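Local coordinates for 3-oxoacyl-[acyl-carrier-protein] synthase 3 (Micrococcus luteus NCTC 2665, PDB 4EWP) that is a beta-ketoacyl-ACP synthase III (FabH) of the thiolase-like superfamily and probably condenses an acyl-CoA primer with malonyl-ACP to start fatty acid synthesis, at the interface of chains A and B. Coordinates in Å, arbitrary orientation; residue numbers count along the deposited sequence, not the author numbering. Chains: chain A/B, 3-oxoacyl-[acyl-carrier-protein] synthase 3.

The interface of chains A and B. Residues chain A 197, 201-202, 205; chain B 94, 96, 98-100, 104.
A:Trp197 lies sandwiched between B:Pro99 and B:Leu104. On one face of the indole, B:Pro99 lays its ring carbons across both rings. CG of B:Pro99 sits 3.6 Å from the centroid of the A:Trp197 five-membered ring, and CD reaches toward the rim of the six-membered ring. This proline follows a cis peptide bond. On the opposite face, B:Leu104 from helix 101-108 sets CG 3.5 Å from the centroid of the A:Trp197 five-membered ring. Its CD1 lies over the middle of the indole, and CD2 of B:Leu104 lies by CG and CB of A:Trp197. With CG anti to the backbone N and beside the carbonyl carbon (chi1 -166°), the A:Trp197 indole extends between B:Pro99 and B:Leu104.

The indole edge is also engaged. CH2 of A:Trp197 points at the centre of the B:His96 imidazole face, with the two planes nearly perpendicular (87°). CZ2 meets the B:Phe94 ring at CZ and CE1. B:His96 in turn places NE2 3.6 Å from CA of A:Ser205, a packing contact.

The indole NE1 of A:Trp197 donates a hydrogen bond to the backbone O of B:Ser100 at 2.8 Å. The acceptor lies close to the indole plane, while the donor is tilted 34° from the carbonyl plane. Together with the two covers, this bond would restrict rotation of the ring. Replacing A:Trp197 by alanine is likely to open a gap between B:Pro99 and B:Leu104 and to leave the B:Ser100 carbonyl without its indole donor.

A water extends the polar contact. Water 1 bridges the chains by hydrogen bonds, 3.0 Å from the backbone N of A:Met202 and 2.7 Å from the backbone O of B:Thr98. Nearby, CG of A:Met202 packs against that same carbonyl.

The patch belongs to the two-fold interface of the FabH homodimer and recurs with the chains exchanged. It likely contributes to holding the two subunits together; its centre lies about 21 Å from the predicted active-site residue B:Cys123.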
# COMPACT_ATOMS: atom_id res chain seq x y z
N TRP A 197 -0.52 9.20 15.42
CA TRP A 197 -1.31 9.03 14.19
C TRP A 197 -2.12 10.27 13.83
O TRP A 197 -2.28 10.61 12.66
CB TRP A 197 -2.23 7.81 14.35
CG TRP A 197 -2.89 7.26 13.10
CD1 TRP A 197 -2.35 6.37 12.20
CD2 TRP A 197 -4.25 7.48 12.67
NE1 TRP A 197 -3.28 6.07 11.22
CE2 TRP A 197 -4.45 6.73 11.49
CE3 TRP A 197 -5.31 8.26 13.15
CZ2 TRP A 197 -5.65 6.74 10.78
CZ3 TRP A 197 -6.51 8.26 12.45
CH2 TRP A 197 -6.67 7.51 11.28
N SER A 201 -3.53 14.25 9.62
CA SER A 201 -4.63 13.32 9.42
C SER A 201 -5.76 13.98 8.65
O SER A 201 -5.70 15.18 8.39
CB SER A 201 -5.16 12.82 10.76
OG SER A 201 -5.71 13.88 11.52
N MET A 202 -6.79 13.21 8.29
CA MET A 202 -7.96 13.75 7.62
C MET A 202 -8.91 14.29 8.68
O MET A 202 -8.83 13.89 9.84
CB MET A 202 -8.67 12.67 6.81
CG MET A 202 -7.77 11.91 5.84
SD MET A 202 -7.11 12.99 4.55
CE MET A 202 -8.58 13.40 3.63
N SER A 205 -13.37 10.30 9.25
CA SER A 205 -13.49 9.05 8.53
C SER A 205 -14.45 9.12 7.33
O SER A 205 -15.47 9.83 7.35
CB SER A 205 -13.96 7.96 9.48
OG SER A 205 -14.45 6.85 8.77
N PHE B 94 -9.82 0.15 4.85
CA PHE B 94 -9.58 1.13 5.92
C PHE B 94 -10.06 2.51 5.46
O PHE B 94 -9.57 3.04 4.46
CB PHE B 94 -8.10 1.15 6.30
CG PHE B 94 -7.80 1.95 7.53
CD1 PHE B 94 -6.84 2.96 7.49
CD2 PHE B 94 -8.49 1.72 8.71
CE1 PHE B 94 -6.56 3.72 8.61
CE2 PHE B 94 -8.21 2.47 9.85
CZ PHE B 94 -7.25 3.47 9.80
N HIS B 96 -9.69 5.61 5.70
CA HIS B 96 -8.90 6.85 5.69
C HIS B 96 -7.86 6.78 4.60
O HIS B 96 -7.07 5.84 4.57
CB HIS B 96 -8.15 7.05 7.01
CG HIS B 96 -9.04 7.19 8.20
ND1 HIS B 96 -9.42 6.11 8.97
CD2 HIS B 96 -9.64 8.27 8.75
CE1 HIS B 96 -10.21 6.52 9.95
NE2 HIS B 96 -10.35 7.83 9.84
N THR B 98 -5.30 8.53 4.54
CA THR B 98 -4.04 8.62 5.23
C THR B 98 -4.36 9.08 6.64
O THR B 98 -5.41 9.67 6.86
CB THR B 98 -3.12 9.66 4.52
OG1 THR B 98 -1.75 9.38 4.80
CG2 THR B 98 -3.46 11.06 4.95
N PRO B 99 -3.50 8.76 7.62
CA PRO B 99 -2.37 7.83 7.54
C PRO B 99 -2.86 6.38 7.45
O PRO B 99 -4.06 6.11 7.39
CB PRO B 99 -1.64 8.03 8.88
CG PRO B 99 -2.39 9.13 9.62
CD PRO B 99 -3.73 9.25 8.99
N SER B 100 -1.92 5.45 7.50
CA SER B 100 -2.23 4.04 7.30
C SER B 100 -2.79 3.35 8.55
O SER B 100 -2.63 3.82 9.67
CB SER B 100 -0.98 3.30 6.83
OG SER B 100 0.00 3.29 7.85
N LEU B 104 -1.23 2.46 12.99
CA LEU B 104 -1.99 2.28 14.23
C LEU B 104 -1.70 0.91 14.82
O LEU B 104 -1.42 0.78 16.01
CB LEU B 104 -3.49 2.44 13.98
CG LEU B 104 -4.03 3.86 13.99
CD1 LEU B 104 -5.49 3.86 13.56
CD2 LEU B 104 -3.88 4.49 15.38
O HOH W 1 -7.13 10.27 8.85